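Long-range contact in protein yahD a copper inducible hydrolase (Lactococcus lactis subsp. lactis, PDB 3OG9), which is a copper-inducible alpha/beta-hydrolase-fold protein, probably a hydrolase, that binds D-malate in its pocket: residues D149-D160 / C180-H191. Sequence-based numbering, arbitrary orientation.
With MLT (D-malate), chain C.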
loop_
_atom_site.group_PDB
_atom_site.type_symbol
_atom_site.label_atom_id
_atom_site.label_comp_id
_atom_site.label_asym_id
_atom_site.label_seq_id
_atom_site.Cartn_x
_atom_site.Cartn_y
_atom_site.Cartn_z
ATOM N N ASP A 149 -17.256 -5.675 -2.367
ATOM C CA ASP A 149 -17.208 -5.354 -3.805
ATOM C C ASP A 149 -15.779 -5.041 -4.313
ATOM O O ASP A 149 -15.592 -4.769 -5.493
ATOM C CB ASP A 149 -18.119 -4.151 -4.090
ATOM C CG ASP A 149 -17.752 -2.897 -3.259
ATOM O OD1 ASP A 149 -17.211 -3.002 -2.113
ATOM O OD2 ASP A 149 -18.053 -1.783 -3.746
ATOM N N LYS A 150 -14.795 -5.051 -3.408
ATOM C CA LYS A 150 -13.472 -4.502 -3.689
ATOM C C LYS A 150 -12.534 -5.511 -4.351
ATOM O O LYS A 150 -12.648 -6.727 -4.126
ATOM C CB LYS A 150 -12.830 -3.979 -2.384
ATOM C CG LYS A 150 -13.692 -2.954 -1.638
ATOM C CD LYS A 150 -13.841 -1.678 -2.403
ATOM C CE LYS A 150 -14.373 -0.586 -1.466
ATOM N NZ LYS A 150 -14.366 0.652 -2.233
ATOM N N HIS A 151 -11.625 -4.997 -5.178
ATOM C CA HIS A 151 -10.648 -5.812 -5.876
ATOM C C HIS A 151 -9.259 -5.403 -5.414
ATOM O O HIS A 151 -8.955 -4.216 -5.278
ATOM C CB HIS A 151 -10.788 -5.632 -7.381
ATOM C CG HIS A 151 -11.916 -6.424 -7.967
ATOM N ND1 HIS A 151 -11.742 -7.699 -8.458
ATOM C CD2 HIS A 151 -13.227 -6.129 -8.136
ATOM C CE1 HIS A 151 -12.900 -8.163 -8.896
ATOM N NE2 HIS A 151 -13.818 -7.238 -8.697
ATOM N N VAL A 152 -8.427 -6.393 -5.125
ATOM C CA VAL A 152 -7.129 -6.119 -4.517
ATOM C C VAL A 152 -6.116 -7.063 -5.168
ATOM O O VAL A 152 -6.407 -8.261 -5.331
ATOM C CB VAL A 152 -7.168 -6.370 -2.963
ATOM C CG1 VAL A 152 -5.733 -6.379 -2.373
ATOM C CG2 VAL A 152 -8.003 -5.267 -2.267
ATOM N N PHE A 153 -4.962 -6.527 -5.554
ATOM C CA PHE A 153 -3.848 -7.319 -6.142
ATOM C C PHE A 153 -2.723 -7.416 -5.104
ATOM O O PHE A 153 -2.363 -6.383 -4.510
ATOM C CB PHE A 153 -3.299 -6.562 -7.377
ATOM C CG PHE A 153 -2.099 -7.245 -8.051
ATOM C CD1 PHE A 153 -2.284 -8.075 -9.147
ATOM C CD2 PHE A 153 -0.809 -7.006 -7.604
ATOM C CE1 PHE A 153 -1.174 -8.685 -9.777
ATOM C CE2 PHE A 153 0.324 -7.610 -8.217
ATOM C CZ PHE A 153 0.124 -8.467 -9.289
ATOM N N LEU A 154 -2.208 -8.636 -4.861
ATOM C CA LEU A 154 -1.130 -8.863 -3.910
ATOM C C LEU A 154 -0.057 -9.681 -4.557
ATOM O O LEU A 154 -0.355 -10.692 -5.222
ATOM C CB LEU A 154 -1.605 -9.662 -2.677
ATOM C CG LEU A 154 -2.781 -9.116 -1.883
ATOM C CD1 LEU A 154 -3.248 -10.140 -0.826
ATOM C CD2 LEU A 154 -2.440 -7.792 -1.201
ATOM N N SER A 155 1.192 -9.304 -4.328
ATOM C CA SER A 155 2.292 -10.218 -4.726
ATOM C C SER A 155 2.920 -10.840 -3.485
ATOM O O SER A 155 2.878 -10.248 -2.410
ATOM C CB SER A 155 3.357 -9.492 -5.517
ATOM O OG SER A 155 4.063 -8.579 -4.701
ATOM N N TYR A 156 3.545 -12.014 -3.674
ATOM C CA TYR A 156 4.226 -12.707 -2.616
ATOM C C TYR A 156 5.375 -13.489 -3.273
ATOM O O TYR A 156 5.224 -13.955 -4.406
ATOM C CB TYR A 156 3.201 -13.644 -1.957
ATOM C CG TYR A 156 3.783 -14.654 -1.030
ATOM C CD1 TYR A 156 4.248 -14.276 0.244
ATOM C CD2 TYR A 156 3.895 -15.997 -1.422
ATOM C CE1 TYR A 156 4.817 -15.223 1.105
ATOM C CE2 TYR A 156 4.443 -16.946 -0.561
ATOM C CZ TYR A 156 4.896 -16.558 0.695
ATOM O OH TYR A 156 5.465 -17.502 1.543
ATOM N N ALA A 157 6.516 -13.612 -2.597
ATOM C CA ALA A 157 7.514 -14.600 -3.046
ATOM C C ALA A 157 7.752 -15.633 -1.939
ATOM O O ALA A 157 7.848 -15.257 -0.783
ATOM C CB ALA A 157 8.828 -13.913 -3.439
ATOM N N PRO A 158 7.893 -16.925 -2.268
ATOM C CA PRO A 158 8.065 -17.895 -1.172
ATOM C C PRO A 158 9.520 -17.899 -0.642
ATOM O O PRO A 158 9.802 -18.547 0.373
ATOM C CB PRO A 158 7.660 -19.237 -1.810
ATOM C CG PRO A 158 7.967 -19.074 -3.283
ATOM C CD PRO A 158 8.141 -17.582 -3.577
ATOM N N ASN A 159 10.423 -17.183 -1.293
ATOM C CA ASN A 159 11.757 -16.973 -0.753
ATOM C C ASN A 159 11.945 -15.596 -0.095
ATOM O O ASN A 159 13.073 -15.179 0.199
ATOM C CB ASN A 159 12.832 -17.242 -1.817
ATOM C CG ASN A 159 12.661 -16.398 -3.099
ATOM O OD1 ASN A 159 11.599 -15.832 -3.382
ATOM N ND2 ASN A 159 13.735 -16.333 -3.890
ATOM N N ASP A 160 10.834 -14.902 0.166
ATOM C CA ASP A 160 10.888 -13.642 0.888
ATOM C C ASP A 160 11.140 -13.903 2.366
ATOM O O ASP A 160 10.260 -14.389 3.072
ATOM C CB ASP A 160 9.572 -12.880 0.687
ATOM C CG ASP A 160 9.628 -11.465 1.193
ATOM O OD1 ASP A 160 10.494 -11.167 2.037
ATOM O OD2 ASP A 160 8.773 -10.666 0.788
ATOM N N CYS A 180 -13.235 -9.173 0.057
ATOM C CA CYS A 180 -12.439 -8.776 -1.135
ATOM C C CYS A 180 -12.254 -9.878 -2.165
ATOM O O CYS A 180 -12.126 -11.052 -1.831
ATOM C CB CYS A 180 -11.038 -8.251 -0.774
ATOM S SG CYS A 180 -11.023 -6.782 0.192
ATOM N N GLN A 181 -12.163 -9.463 -3.428
ATOM C CA GLN A 181 -11.826 -10.352 -4.521
ATOM C C GLN A 181 -10.322 -10.154 -4.750
ATOM O O GLN A 181 -9.892 -9.079 -5.125
ATOM C CB GLN A 181 -12.598 -9.941 -5.786
ATOM C CG GLN A 181 -14.045 -10.440 -5.885
ATOM C CD GLN A 181 -14.977 -9.811 -4.839
ATOM O OE1 GLN A 181 -15.027 -8.580 -4.646
ATOM N NE2 GLN A 181 -15.706 -10.653 -4.163
ATOM N N LEU A 182 -9.538 -11.191 -4.538
ATOM C CA LEU A 182 -8.080 -11.088 -4.587
ATOM C C LEU A 182 -7.498 -11.693 -5.823
ATOM O O LEU A 182 -7.939 -12.753 -6.264
ATOM C CB LEU A 182 -7.447 -11.848 -3.400
ATOM C CG LEU A 182 -7.768 -11.366 -2.000
ATOM C CD1 LEU A 182 -6.903 -12.108 -0.915
ATOM C CD2 LEU A 182 -7.500 -9.868 -1.974
ATOM N N GLU A 183 -6.473 -11.028 -6.349
ATOM C CA GLU A 183 -5.555 -11.636 -7.300
ATOM C C GLU A 183 -4.200 -11.754 -6.624
ATOM O O GLU A 183 -3.652 -10.751 -6.162
ATOM C CB GLU A 183 -5.423 -10.775 -8.556
ATOM C CG GLU A 183 -4.322 -11.221 -9.549
ATOM C CD GLU A 183 -4.795 -12.307 -10.494
ATOM O OE1 GLU A 183 -6.018 -12.387 -10.709
ATOM O OE2 GLU A 183 -3.950 -13.067 -11.043
ATOM N N ILE A 184 -3.648 -12.968 -6.620
ATOM C CA ILE A 184 -2.338 -13.206 -6.024
ATOM C C ILE A 184 -1.294 -13.497 -7.090
ATOM O O ILE A 184 -1.437 -14.477 -7.828
ATOM C CB ILE A 184 -2.377 -14.387 -4.981
ATOM C CG1 ILE A 184 -3.552 -14.247 -3.982
ATOM C CG2 ILE A 184 -1.027 -14.566 -4.281
ATOM C CD1 ILE A 184 -3.523 -12.973 -3.172
ATOM N N TYR A 185 -0.227 -12.696 -7.130
ATOM C CA TYR A 185 0.882 -12.932 -8.053
ATOM C C TYR A 185 2.111 -13.454 -7.296
ATOM O O TYR A 185 2.539 -12.838 -6.313
ATOM C CB TYR A 185 1.271 -11.651 -8.818
ATOM C CG TYR A 185 2.397 -11.935 -9.782
ATOM C CD1 TYR A 185 2.129 -12.419 -11.073
ATOM C CD2 TYR A 185 3.722 -11.807 -9.388
ATOM C CE1 TYR A 185 3.177 -12.710 -11.979
ATOM C CE2 TYR A 185 4.774 -12.105 -10.268
ATOM C CZ TYR A 185 4.490 -12.552 -11.547
ATOM O OH TYR A 185 5.530 -12.848 -12.381
ATOM N N GLU A 186 2.679 -14.564 -7.762
ATOM C CA GLU A 186 3.833 -15.186 -7.103
ATOM C C GLU A 186 5.111 -14.812 -7.865
ATOM O O GLU A 186 5.239 -15.155 -9.038
ATOM C CB GLU A 186 3.663 -16.710 -7.006
ATOM C CG GLU A 186 4.751 -17.388 -6.102
ATOM C CD GLU A 186 4.733 -18.914 -6.056
ATOM O OE1 GLU A 186 3.658 -19.553 -6.221
ATOM O OE2 GLU A 186 5.813 -19.487 -5.823
ATOM N N SER A 187 6.008 -14.040 -7.221
ATOM C CA SER A 187 7.320 -13.666 -7.807
ATOM C C SER A 187 8.431 -14.576 -7.258
ATOM O O SER A 187 8.177 -15.380 -6.376
ATOM C CB SER A 187 7.635 -12.195 -7.540
ATOM O OG SER A 187 7.808 -11.969 -6.150
ATOM N N SER A 188 9.642 -14.465 -7.796
ATOM C CA SER A 188 10.720 -15.401 -7.426
ATOM C C SER A 188 11.996 -14.715 -6.960
ATOM O O SER A 188 13.065 -15.336 -6.934
ATOM C CB SER A 188 11.050 -16.347 -8.602
ATOM O OG SER A 188 11.487 -15.604 -9.724
ATOM N N LEU A 189 11.900 -13.445 -6.591
ATOM C CA LEU A 189 13.073 -12.728 -6.106
ATOM C C LEU A 189 12.995 -12.265 -4.652
ATOM O O LEU A 189 13.481 -11.207 -4.328
ATOM C CB LEU A 189 13.485 -11.621 -7.082
ATOM C CG LEU A 189 14.385 -12.411 -8.055
ATOM C CD1 LEU A 189 13.865 -12.498 -9.459
ATOM C CD2 LEU A 189 15.901 -12.163 -7.955
ATOM N N GLY A 190 12.421 -13.091 -3.775
ATOM C CA GLY A 190 12.283 -12.673 -2.385
ATOM C C GLY A 190 11.538 -11.348 -2.248
ATOM O O GLY A 190 10.595 -11.121 -2.970
ATOM N N HIS A 191 11.991 -10.474 -1.354
ATOM C CA HIS A 191 11.296 -9.197 -1.078
ATOM C C HIS A 191 11.417 -8.174 -2.205
ATOM O O HIS A 191 10.716 -7.126 -2.201
ATOM C CB HIS A 191 11.825 -8.572 0.230
ATOM C CG HIS A 191 10.845 -7.671 0.931
ATOM N ND1 HIS A 191 9.625 -8.110 1.390
ATOM C CD2 HIS A 191 10.940 -6.370 1.301
ATOM C CE1 HIS A 191 8.989 -7.109 1.974
ATOM N NE2 HIS A 191 9.766 -6.039 1.932
HETATM C C1 MLT C . 7.276 -3.000 7.543
HETATM O O1 MLT C . 7.874 -2.290 8.396
HETATM O O2 MLT C . 6.243 -2.573 6.971
HETATM C C2 MLT C . 7.785 -4.386 7.217
HETATM O O3 MLT C . 8.901 -4.740 8.014
HETATM C C3 MLT C . 8.114 -4.532 5.730
HETATM C C4 MLT C . 9.290 -3.693 5.290
HETATM O O4 MLT C . 10.047 -4.181 4.423
HETATM O O5 MLT C . 9.539 -2.537 5.722
HETATM O O HOH W 1 -9.321 -9.042 -8.051
#
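Strands 151-156 and 181-186 pair in parallel through a ladder of seven backbone hydrogen bonds, from Gln181 N to Lys150 O at one end to Ser187 N to Tyr156 O at the other. On one face, Leu154 CD1 meets Ile184 CD1 at 3.7 Å, and Leu182 CD2 lies alongside Val152 CB; on the other, Phe153 CZ presses on Tyr185 CB (3.4 Å), while Gln181 CB sits over the His151 ring in a CH-pi contact. Helix 165-177 completes the beta-alpha-beta unit of this alpha/beta hydrolase fold, with 181-186 as an edge strand of the sheet. Asn159 bonds the 180-191 loop twice, OD1 accepting from Gly190 N (2.9 Å) and ND2 donating to Ser188 O (3.3 Å), each donor coming from above the acceptor's carbonyl plane. His191 ND1 donates to Asp160 OD2 (2.8 Å, 168°), in the ring plane and on the syn side of the carboxylate. His191 CG, anti to the backbone N (chi1 -154°), carries the ring between Asp160 and Ser110. NE2 is hydrogen-bonded to Ser110 OG, a chain consistent with the Ser-His-Asp triad of this fold; it also donates weakly to malate O4. An alanine in place of His191 would probably leave Asp160 OD2 without its donor and cut the carboxylate off from Ser110. Asp160 OD1 accepts from Ile162 N.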